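Local atomic coordinates of toluene, o-xylene monooxygenase oxygenase subunit (PDB entry 2INC), a protein that probably serves as a helical, structural subunit of the multicomponent oxygenase that hydroxylates toluene and o-xylene. Residues Thr119-Leu124 and Pro190-Phe195; Ser19-Val24 and Ala67-Asp72; Glu36-Leu41 and Trp50-Cys55. One frame throughout, in Å; residues are numbered along the deposited sequence.

Contact 1 (Thr119-Leu124 and Pro190-Phe195); sequences TPARYL and PAWQGF
The indole of W192 is met by P120, A121 and L124, and the phenyl ring of F195 by L124. P120 CB stands 3.5 Å above the W192 plane, displaced toward the rim, and comes within 3.8 Å of W192 CZ2; its CG lies beside W192 NE1, and the two side chains cross at about a right angle. At the ring edge, close to the indole plane, L124 CD2 meets W192 CZ3 at 3.9 Å. The same methyl rests over one face of F195, 4.0 Å from F195 CG, so a single branch of L124 joins both rings. CG anti to the backbone N (chi1 179°) directs the branch toward the rings. Small A121 lets the tip of the indole come close to the backbone, with W192 CH2 3.9 Å from A121 N and 4.1 Å from A121 CB. Proline suits position 120 because it offers a broad hydrocarbon surface and no N-H of its own to satisfy.

Neighbouring helices add to the packing: V185 of helix 182-188 touches both P120 and W192, V223 of helix 208-237 meets L124 and F195, and Y296 makes an edge-to-face pair with the indole. The arrangement is side-chain packing between the N-terminal start of helix 121-138, with P120 beside it, and helix 190-202 of this helical, ferritin-clan subunit. Cohesion between the two segments is apolar, resting on fitted hydrocarbon shapes, while the one polar atom of the buried indole, NE1, is satisfied by the backbone oxygen of R116.

Contact 2 (Ser19-Val24 and Ala67-Asp72); sequences SEYEVV and AFRDPD
Y21 OH accepts a hydrogen bond from D70 N, short at 2.7 Å and fairly straight, with an N-H...O angle of 163°. CG of Y21 lies anti to the backbone N (chi1 170°), which sends the ring from the helix to the loop. A phenylalanine here would probably leave D70 N without its acceptor and the loop less firmly held against the helix. D70 CB lies against the hydroxyl beside the hydrogen bond, 3.3 Å from Y21 OH. The apolar contact is R69 CD at the edge of the Y21 ring, 3.8 Å from Y21 CE2.

The charged interaction is a long salt bridge: E22 OE2 lies at the edge of the R69 guanidinium, near its plane, 3.5 Å from R69 NE. The same oxygen has its stronger partner in R16, with which it also forms a salt bridge. E22 also belongs to a capping box at the start of helix 20-25, where S19 OG accepts from E22 N at 3.0 Å and E22 OE1 accepts from S19 N. Glutamate thus suits its place twice over, pairing with S19 at the N-terminus of the helix and facing an arginine.

The loop fixes its own groups. R69 NH2 is hydrogen-bonded to F68 O at 2.9 Å and to N66 O, while D72 N meets D70 OD2 from above the carboxylate plane, closing an Asx turn.

Contact 3 (Glu36-Leu41 and Trp50-Cys55); sequences ERPWEL and WYKKYC
W39 turns the edge of its indole onto the face of Y51 in a T-shaped pair, the tight part of this contact. The W39 five-membered ring and the Y51 ring have centroids 5.1 Å apart and planes at 89°. W39 NE1 approaches Y51 CD1 at 3.6 Å, and CZ2 stands over the centre of the tyrosine ring, 3.7 Å from Y51 CZ. An indole edge suits this position, since its N-H and C-H groups are slightly positive where they meet the electron-rich face. P38 backs the pair, its CB 3.7 Å above the W39 plane and offset toward the rim.

Away from the rings the fit slackens. P38 CG touches K52 CG at 4.2 Å, a contact in which lysine contributes only its hydrocarbon stem. The chain then bends at chi3 (-67°), bringing NZ within 3.9 Å of E36 O, which makes the approach at most a weak electrostatic one. K52 is partly exposed and E36 exposed, as befits charged residues on the solvent side.

The contact folds the loop before helix 46-56 back onto that helix. F31 meets both W39 and Y51, I138 of helix 121-138 packs on Y51, and Y51 OH is hydrogen-bonded to Q137 O. Outside the two segments, E40 pairs with basic side chains of another protein's chain, on which W39, L41 and W50 also pack, so loop and helix both border a subunit interface.

Along the chain, contact 2 joins residues 19-24 to 67-72, contact 3 falls wholly within the span between those segments, and contact 1 follows later. The centres of contacts 2 and 3 are about 25 Å apart, and each lies about 35 Å from that of contact 1; none touches another. Contacts 1 and 2 lie on opposite sides of the chain's centre. Long helices nevertheless connect the sites: helix 121-138 begins in contact 1 and packs at its far end against contact 3, while helix 142-172 borders both contacts 1 and 2. Contact 1 is helix-to-helix packing, whereas contacts 2 and 3 join short N-terminal helices to loops, and helices 142-172 and 121-138 tie them to the helical body.

Contact 1 (Thr119-Leu124 and Pro190-Phe195)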
loop_
_atom_site.group_PDB
_atom_site.type_symbol
_atom_site.label_atom_id
_atom_site.label_comp_id
_atom_site.label_asym_id
_atom_site.label_seq_id
_atom_site.Cartn_x
_atom_site.Cartn_y
_atom_site.Cartn_z
ATOM N N THR B 119 -28.663 24.009 -13.175
ATOM C CA THR B 119 -27.492 23.856 -13.988
ATOM C C THR B 119 -26.581 25.106 -14.144
ATOM O O THR B 119 -25.343 24.931 -14.281
ATOM C CB THR B 119 -27.797 23.163 -15.300
ATOM O OG1 THR B 119 -28.722 23.947 -15.997
ATOM C CG2 THR B 119 -28.437 21.765 -15.012
ATOM N N PRO B 120 -27.146 26.345 -14.130
ATOM C CA PRO B 120 -26.240 27.499 -14.200
ATOM C C PRO B 120 -25.319 27.654 -13.025
ATOM O O PRO B 120 -24.370 28.425 -13.097
ATOM C CB PRO B 120 -27.171 28.716 -14.274
ATOM C CG PRO B 120 -28.452 28.181 -14.778
ATOM C CD PRO B 120 -28.562 26.782 -14.233
ATOM N N ALA B 121 -25.567 26.920 -11.954
ATOM C CA ALA B 121 -24.668 26.939 -10.817
ATOM C C ALA B 121 -23.232 26.468 -11.172
ATOM O O ALA B 121 -22.330 26.684 -10.369
ATOM C CB ALA B 121 -25.235 26.118 -9.674
ATOM N N ARG B 122 -22.991 25.902 -12.370
ATOM C CA ARG B 122 -21.611 25.570 -12.724
ATOM C C ARG B 122 -20.749 26.860 -12.715
ATOM O O ARG B 122 -19.567 26.829 -12.333
ATOM C CB ARG B 122 -21.514 24.781 -14.038
ATOM C CG ARG B 122 -21.597 25.602 -15.335
ATOM C CD ARG B 122 -21.163 24.718 -16.499
ATOM N NE ARG B 122 -21.309 25.451 -17.773
ATOM C CZ ARG B 122 -22.372 25.355 -18.536
ATOM N NH1 ARG B 122 -23.344 24.513 -18.181
ATOM N NH2 ARG B 122 -22.440 26.039 -19.671
ATOM N N TYR B 123 -21.344 27.989 -13.109
ATOM C CA TYR B 123 -20.624 29.280 -13.072
ATOM C C TYR B 123 -20.387 29.704 -11.623
ATOM O O TYR B 123 -19.276 30.067 -11.211
ATOM C CB TYR B 123 -21.360 30.354 -13.925
ATOM C CG TYR B 123 -21.314 29.947 -15.383
ATOM C CD1 TYR B 123 -20.182 30.210 -16.140
ATOM C CD2 TYR B 123 -22.366 29.255 -15.991
ATOM C CE1 TYR B 123 -20.083 29.806 -17.449
ATOM C CE2 TYR B 123 -22.240 28.816 -17.360
ATOM C CZ TYR B 123 -21.114 29.110 -18.045
ATOM O OH TYR B 123 -20.908 28.701 -19.375
ATOM N N LEU B 124 -21.407 29.658 -10.819
ATOM C CA LEU B 124 -21.245 30.149 -9.483
ATOM C C LEU B 124 -20.216 29.280 -8.706
ATOM O O LEU B 124 -19.381 29.819 -8.008
ATOM C CB LEU B 124 -22.590 30.165 -8.779
ATOM C CG LEU B 124 -22.526 30.647 -7.332
ATOM C CD1 LEU B 124 -21.716 31.987 -7.145
ATOM C CD2 LEU B 124 -23.977 30.907 -6.887
ATOM N N PRO B 190 -32.640 37.661 -14.110
ATOM C CA PRO B 190 -32.683 38.442 -12.881
ATOM C C PRO B 190 -32.403 37.575 -11.674
ATOM O O PRO B 190 -31.825 38.112 -10.698
ATOM C CB PRO B 190 -34.142 38.919 -12.777
ATOM C CG PRO B 190 -34.700 38.771 -14.205
ATOM C CD PRO B 190 -33.852 37.837 -14.946
ATOM N N ALA B 191 -32.817 36.280 -11.703
ATOM C CA ALA B 191 -32.677 35.427 -10.498
ATOM C C ALA B 191 -31.221 35.269 -10.107
ATOM O O ALA B 191 -30.928 35.053 -8.913
ATOM C CB ALA B 191 -33.284 34.045 -10.691
ATOM N N TRP B 192 -30.321 35.391 -11.081
ATOM C CA TRP B 192 -28.876 35.171 -10.795
ATOM C C TRP B 192 -28.046 36.444 -10.669
ATOM O O TRP B 192 -26.850 36.377 -10.339
ATOM C CB TRP B 192 -28.247 34.376 -11.921
ATOM C CG TRP B 192 -28.655 32.944 -11.893
ATOM C CD1 TRP B 192 -29.591 32.370 -12.692
ATOM C CD2 TRP B 192 -28.132 31.895 -11.050
ATOM N NE1 TRP B 192 -29.707 31.020 -12.405
ATOM C CE2 TRP B 192 -28.835 30.707 -11.389
ATOM C CE3 TRP B 192 -27.154 31.841 -10.037
ATOM C CZ2 TRP B 192 -28.577 29.468 -10.775
ATOM C CZ3 TRP B 192 -26.905 30.590 -9.406
ATOM C CH2 TRP B 192 -27.613 29.424 -9.792
ATOM N N GLN B 193 -28.661 37.594 -10.925
ATOM C CA GLN B 193 -27.899 38.830 -10.918
ATOM C C GLN B 193 -27.402 39.302 -9.533
ATOM O O GLN B 193 -26.334 39.908 -9.456
ATOM C CB GLN B 193 -28.641 39.918 -11.691
ATOM C CG GLN B 193 -28.643 39.754 -13.246
ATOM C CD GLN B 193 -27.517 38.881 -13.731
ATOM O OE1 GLN B 193 -26.361 39.353 -13.850
ATOM N NE2 GLN B 193 -27.813 37.579 -14.011
ATOM N N GLY B 194 -28.153 39.055 -8.466
ATOM C CA GLY B 194 -27.667 39.286 -7.094
ATOM C C GLY B 194 -26.401 38.492 -6.910
ATOM O O GLY B 194 -25.371 39.069 -6.611
ATOM N N PHE B 195 -26.456 37.162 -7.069
ATOM C CA PHE B 195 -25.218 36.349 -6.964
ATOM C C PHE B 195 -24.075 36.736 -7.861
ATOM O O PHE B 195 -22.913 36.722 -7.450
ATOM C CB PHE B 195 -25.506 34.852 -7.154
ATOM C CG PHE B 195 -26.019 34.193 -5.866
ATOM C CD1 PHE B 195 -27.293 33.632 -5.810
ATOM C CD2 PHE B 195 -25.251 34.254 -4.696
ATOM C CE1 PHE B 195 -27.795 33.113 -4.582
ATOM C CE2 PHE B 195 -25.714 33.739 -3.515
ATOM C CZ PHE B 195 -27.022 33.156 -3.461
#

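Contact 2 (Ser19-Val24 and Ala67-Asp72)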
loop_
_atom_site.group_PDB
_atom_site.type_symbol
_atom_site.label_atom_id
_atom_site.label_comp_id
_atom_site.label_asym_id
_atom_site.label_seq_id
_atom_site.Cartn_x
_atom_site.Cartn_y
_atom_site.Cartn_z
ATOM N N SER B 19 1.351 15.751 15.793
ATOM C CA SER B 19 0.544 14.953 14.891
ATOM C C SER B 19 1.110 15.032 13.474
ATOM O O SER B 19 1.823 15.935 13.169
ATOM C CB SER B 19 -0.848 15.537 14.881
ATOM O OG SER B 19 -0.815 16.853 14.331
ATOM N N GLU B 20 0.726 14.098 12.623
ATOM C CA GLU B 20 1.036 14.138 11.198
ATOM C C GLU B 20 0.610 15.504 10.640
ATOM O O GLU B 20 1.383 16.111 9.906
ATOM C CB GLU B 20 0.301 13.008 10.470
ATOM C CG GLU B 20 0.269 13.134 8.906
ATOM C CD GLU B 20 -0.648 12.094 8.259
ATOM O OE1 GLU B 20 -1.640 11.657 8.913
ATOM O OE2 GLU B 20 -0.417 11.731 7.089
ATOM N N TYR B 21 -0.572 16.002 11.056
ATOM C CA TYR B 21 -1.074 17.299 10.608
ATOM C C TYR B 21 -0.037 18.393 10.885
ATOM O O TYR B 21 0.283 19.198 10.002
ATOM C CB TYR B 21 -2.460 17.646 11.167
ATOM C CG TYR B 21 -2.890 19.069 10.906
ATOM C CD1 TYR B 21 -3.285 19.482 9.627
ATOM C CD2 TYR B 21 -2.880 20.018 11.937
ATOM C CE1 TYR B 21 -3.685 20.785 9.406
ATOM C CE2 TYR B 21 -3.270 21.311 11.728
ATOM C CZ TYR B 21 -3.635 21.714 10.461
ATOM O OH TYR B 21 -4.024 23.008 10.266
ATOM N N GLU B 22 0.431 18.483 12.130
ATOM C CA GLU B 22 1.440 19.486 12.449
ATOM C C GLU B 22 2.755 19.287 11.708
ATOM O O GLU B 22 3.359 20.263 11.220
ATOM C CB GLU B 22 1.665 19.544 13.952
ATOM C CG GLU B 22 0.467 20.146 14.669
ATOM C CD GLU B 22 0.569 19.995 16.175
ATOM O OE1 GLU B 22 0.697 18.832 16.669
ATOM O OE2 GLU B 22 0.506 21.050 16.855
ATOM N N VAL B 23 3.188 18.038 11.585
ATOM C CA VAL B 23 4.452 17.739 10.918
ATOM C C VAL B 23 4.473 18.230 9.472
ATOM O O VAL B 23 5.491 18.741 9.024
ATOM C CB VAL B 23 4.746 16.221 10.922
ATOM C CG1 VAL B 23 5.896 15.845 9.939
ATOM C CG2 VAL B 23 5.057 15.777 12.361
ATOM N N VAL B 24 3.370 18.062 8.751
ATOM C CA VAL B 24 3.397 18.362 7.293
ATOM C C VAL B 24 2.762 19.676 6.889
ATOM O O VAL B 24 2.801 20.016 5.682
ATOM C CB VAL B 24 2.725 17.235 6.475
ATOM C CG1 VAL B 24 3.335 15.855 6.827
ATOM C CG2 VAL B 24 1.205 17.180 6.775
ATOM N N ALA B 67 0.358 29.900 14.208
ATOM C CA ALA B 67 -0.316 29.140 15.251
ATOM C C ALA B 67 -1.688 28.568 14.835
ATOM O O ALA B 67 -2.220 27.714 15.519
ATOM C CB ALA B 67 -0.473 29.959 16.531
ATOM N N PHE B 68 -2.246 29.021 13.724
ATOM C CA PHE B 68 -3.544 28.534 13.314
ATOM C C PHE B 68 -3.528 27.037 13.032
ATOM O O PHE B 68 -2.588 26.513 12.419
ATOM C CB PHE B 68 -4.028 29.264 12.034
ATOM C CG PHE B 68 -5.359 28.745 11.520
ATOM C CD1 PHE B 68 -6.542 29.025 12.216
ATOM C CD2 PHE B 68 -5.429 27.922 10.376
ATOM C CE1 PHE B 68 -7.789 28.504 11.780
ATOM C CE2 PHE B 68 -6.664 27.429 9.925
ATOM C CZ PHE B 68 -7.831 27.708 10.603
ATOM N N ARG B 69 -4.592 26.354 13.464
ATOM C CA ARG B 69 -4.744 24.919 13.273
ATOM C C ARG B 69 -6.148 24.651 12.725
ATOM O O ARG B 69 -7.133 25.067 13.330
ATOM C CB ARG B 69 -4.520 24.162 14.606
ATOM C CG ARG B 69 -3.152 24.405 15.261
ATOM C CD ARG B 69 -2.074 23.654 14.464
ATOM N NE ARG B 69 -0.700 23.818 15.010
ATOM C CZ ARG B 69 0.159 24.770 14.638
ATOM N NH1 ARG B 69 1.376 24.812 15.175
ATOM N NH2 ARG B 69 -0.154 25.691 13.740
ATOM N N ASP B 70 -6.238 23.961 11.578
ATOM C CA ASP B 70 -7.506 23.425 11.038
ATOM C C ASP B 70 -8.135 22.488 12.063
ATOM O O ASP B 70 -7.502 21.493 12.430
ATOM C CB ASP B 70 -7.220 22.595 9.777
ATOM C CG ASP B 70 -8.473 21.965 9.161
ATOM O OD1 ASP B 70 -8.344 21.223 8.131
ATOM O OD2 ASP B 70 -9.593 22.238 9.661
ATOM N N PRO B 71 -9.389 22.784 12.501
ATOM C CA PRO B 71 -10.073 21.892 13.465
ATOM C C PRO B 71 -10.330 20.472 12.933
ATOM O O PRO B 71 -10.370 19.519 13.729
ATOM C CB PRO B 71 -11.396 22.649 13.773
ATOM C CG PRO B 71 -11.620 23.530 12.607
ATOM C CD PRO B 71 -10.224 23.963 12.166
ATOM N N ASP B 72 -10.455 20.305 11.602
ATOM C CA ASP B 72 -10.560 18.977 11.011
ATOM C C ASP B 72 -9.173 18.329 10.767
ATOM O O ASP B 72 -9.094 17.160 10.479
ATOM C CB ASP B 72 -11.348 19.043 9.672
ATOM C CG ASP B 72 -12.855 19.288 9.870
ATOM O OD1 ASP B 72 -13.242 20.411 10.292
ATOM O OD2 ASP B 72 -13.656 18.367 9.599
#

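Contact 3 (Glu36-Leu41 and Trp50-Cys55)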
loop_
_atom_site.group_PDB
_atom_site.type_symbol
_atom_site.label_atom_id
_atom_site.label_comp_id
_atom_site.label_asym_id
_atom_site.label_seq_id
_atom_site.Cartn_x
_atom_site.Cartn_y
_atom_site.Cartn_z
ATOM N N GLU B 36 9.863 42.964 4.021
ATOM C CA GLU B 36 10.287 44.115 3.232
ATOM C C GLU B 36 10.657 43.672 1.834
ATOM O O GLU B 36 10.683 44.480 0.922
ATOM C CB GLU B 36 11.496 44.782 3.906
ATOM C CG GLU B 36 11.625 44.349 5.423
ATOM C CD GLU B 36 12.109 42.839 5.631
ATOM O OE1 GLU B 36 12.148 42.390 6.805
ATOM O OE2 GLU B 36 12.447 42.095 4.653
ATOM N N ARG B 37 10.935 42.374 1.684
ATOM C CA ARG B 37 11.286 41.757 0.412
ATOM C C ARG B 37 10.853 40.283 0.499
ATOM O O ARG B 37 11.686 39.411 0.753
ATOM C CB ARG B 37 12.783 41.830 0.159
ATOM C CG ARG B 37 13.181 41.541 -1.316
ATOM C CD ARG B 37 14.650 41.155 -1.389
ATOM N NE ARG B 37 15.477 42.313 -1.025
ATOM C CZ ARG B 37 16.009 43.172 -1.891
ATOM N NH1 ARG B 37 15.835 43.029 -3.207
ATOM N NH2 ARG B 37 16.736 44.185 -1.431
ATOM N N PRO B 38 9.551 40.016 0.294
ATOM C CA PRO B 38 8.984 38.674 0.361
ATOM C C PRO B 38 9.722 37.671 -0.523
ATOM O O PRO B 38 10.040 36.582 -0.094
ATOM C CB PRO B 38 7.556 38.868 -0.206
ATOM C CG PRO B 38 7.245 40.247 -0.070
ATOM C CD PRO B 38 8.530 41.037 0.006
ATOM N N TRP B 39 9.967 38.055 -1.775
ATOM C CA TRP B 39 10.526 37.126 -2.760
ATOM C C TRP B 39 11.984 37.453 -3.033
ATOM O O TRP B 39 12.396 38.594 -2.878
ATOM C CB TRP B 39 9.717 37.226 -4.066
ATOM C CG TRP B 39 8.213 37.051 -3.785
ATOM C CD1 TRP B 39 7.234 38.010 -3.836
ATOM C CD2 TRP B 39 7.583 35.865 -3.331
ATOM N NE1 TRP B 39 6.014 37.453 -3.476
ATOM C CE2 TRP B 39 6.194 36.146 -3.189
ATOM C CE3 TRP B 39 8.047 34.579 -3.050
ATOM C CZ2 TRP B 39 5.278 35.202 -2.710
ATOM C CZ3 TRP B 39 7.132 33.618 -2.656
ATOM C CH2 TRP B 39 5.768 33.942 -2.475
ATOM N N GLU B 40 12.754 36.457 -3.458
ATOM C CA GLU B 40 14.219 36.559 -3.500
ATOM C C GLU B 40 14.689 37.239 -4.796
ATOM O O GLU B 40 15.478 36.655 -5.570
ATOM C CB GLU B 40 14.827 35.151 -3.370
ATOM C CG GLU B 40 16.349 35.055 -3.106
ATOM C CD GLU B 40 16.747 35.495 -1.699
ATOM O OE1 GLU B 40 16.263 34.855 -0.744
ATOM O OE2 GLU B 40 17.579 36.450 -1.552
ATOM N N LEU B 41 14.210 38.466 -5.019
ATOM C CA LEU B 41 14.453 39.199 -6.275
ATOM C C LEU B 41 14.385 40.666 -5.906
ATOM O O LEU B 41 14.303 40.978 -4.736
ATOM C CB LEU B 41 13.357 38.884 -7.344
ATOM C CG LEU B 41 13.345 37.460 -7.914
ATOM C CD1 LEU B 41 12.036 37.147 -8.557
ATOM C CD2 LEU B 41 14.489 37.154 -8.876
ATOM N N TRP B 50 2.358 43.475 -4.458
ATOM C CA TRP B 50 1.058 42.800 -4.276
ATOM C C TRP B 50 1.064 42.185 -2.896
ATOM O O TRP B 50 0.122 42.406 -2.148
ATOM C CB TRP B 50 0.858 41.735 -5.309
ATOM C CG TRP B 50 -0.511 41.169 -5.227
ATOM C CD1 TRP B 50 -0.998 40.320 -4.255
ATOM C CD2 TRP B 50 -1.593 41.419 -6.125
ATOM N NE1 TRP B 50 -2.304 39.994 -4.531
ATOM C CE2 TRP B 50 -2.712 40.696 -5.639
ATOM C CE3 TRP B 50 -1.735 42.208 -7.276
ATOM C CZ2 TRP B 50 -3.945 40.718 -6.265
ATOM C CZ3 TRP B 50 -2.984 42.249 -7.905
ATOM C CH2 TRP B 50 -4.067 41.472 -7.413
ATOM N N TYR B 51 2.097 41.426 -2.536
ATOM C CA TYR B 51 2.091 40.754 -1.221
ATOM C C TYR B 51 2.251 41.676 -0.020
ATOM O O TYR B 51 1.697 41.406 1.104
ATOM C CB TYR B 51 3.140 39.641 -1.124
ATOM C CG TYR B 51 2.655 38.331 -1.725
ATOM C CD1 TYR B 51 2.489 38.222 -3.104
ATOM C CD2 TYR B 51 2.252 37.264 -0.936
ATOM C CE1 TYR B 51 1.993 37.015 -3.698
ATOM C CE2 TYR B 51 1.777 36.044 -1.546
ATOM C CZ TYR B 51 1.654 35.958 -2.921
ATOM O OH TYR B 51 1.180 34.797 -3.554
ATOM N N LYS B 52 3.043 42.732 -0.180
ATOM C CA LYS B 52 3.121 43.714 0.917
ATOM C C LYS B 52 1.803 44.415 1.127
ATOM O O LYS B 52 1.390 44.621 2.254
ATOM C CB LYS B 52 4.228 44.727 0.658
ATOM C CG LYS B 52 5.602 44.019 0.614
ATOM C CD LYS B 52 6.731 45.058 0.604
ATOM C CE LYS B 52 6.706 45.831 -0.684
ATOM N NZ LYS B 52 7.946 46.668 -0.747
ATOM N N LYS B 53 1.120 44.762 0.043
ATOM C CA LYS B 53 -0.140 45.475 0.207
ATOM C C LYS B 53 -1.275 44.560 0.712
ATOM O O LYS B 53 -2.015 44.979 1.604
ATOM C CB LYS B 53 -0.522 46.197 -1.083
ATOM C CG LYS B 53 -1.867 46.894 -1.036
ATOM C CD LYS B 53 -1.987 47.852 -2.216
ATOM C CE LYS B 53 -3.380 48.513 -2.299
ATOM N NZ LYS B 53 -3.586 49.484 -1.178
ATOM N N TYR B 54 -1.384 43.319 0.191
ATOM C CA TYR B 54 -2.584 42.524 0.364
ATOM C C TYR B 54 -2.389 41.409 1.381
ATOM O O TYR B 54 -3.371 40.881 1.882
ATOM C CB TYR B 54 -3.099 41.998 -0.990
ATOM C CG TYR B 54 -3.510 43.111 -1.952
ATOM C CD1 TYR B 54 -4.397 44.111 -1.567
ATOM C CD2 TYR B 54 -3.025 43.158 -3.234
ATOM C CE1 TYR B 54 -4.784 45.120 -2.430
ATOM C CE2 TYR B 54 -3.426 44.165 -4.122
ATOM C CZ TYR B 54 -4.306 45.126 -3.694
ATOM O OH TYR B 54 -4.704 46.112 -4.559
ATOM N N CYS B 55 -1.137 41.034 1.695
ATOM C CA CYS B 55 -0.946 40.100 2.791
ATOM C C CYS B 55 -0.494 40.955 4.006
ATOM O O CYS B 55 -1.248 41.112 4.940
ATOM C CB CYS B 55 0.042 38.961 2.413
ATOM S SG CYS B 55 0.336 37.816 3.812
#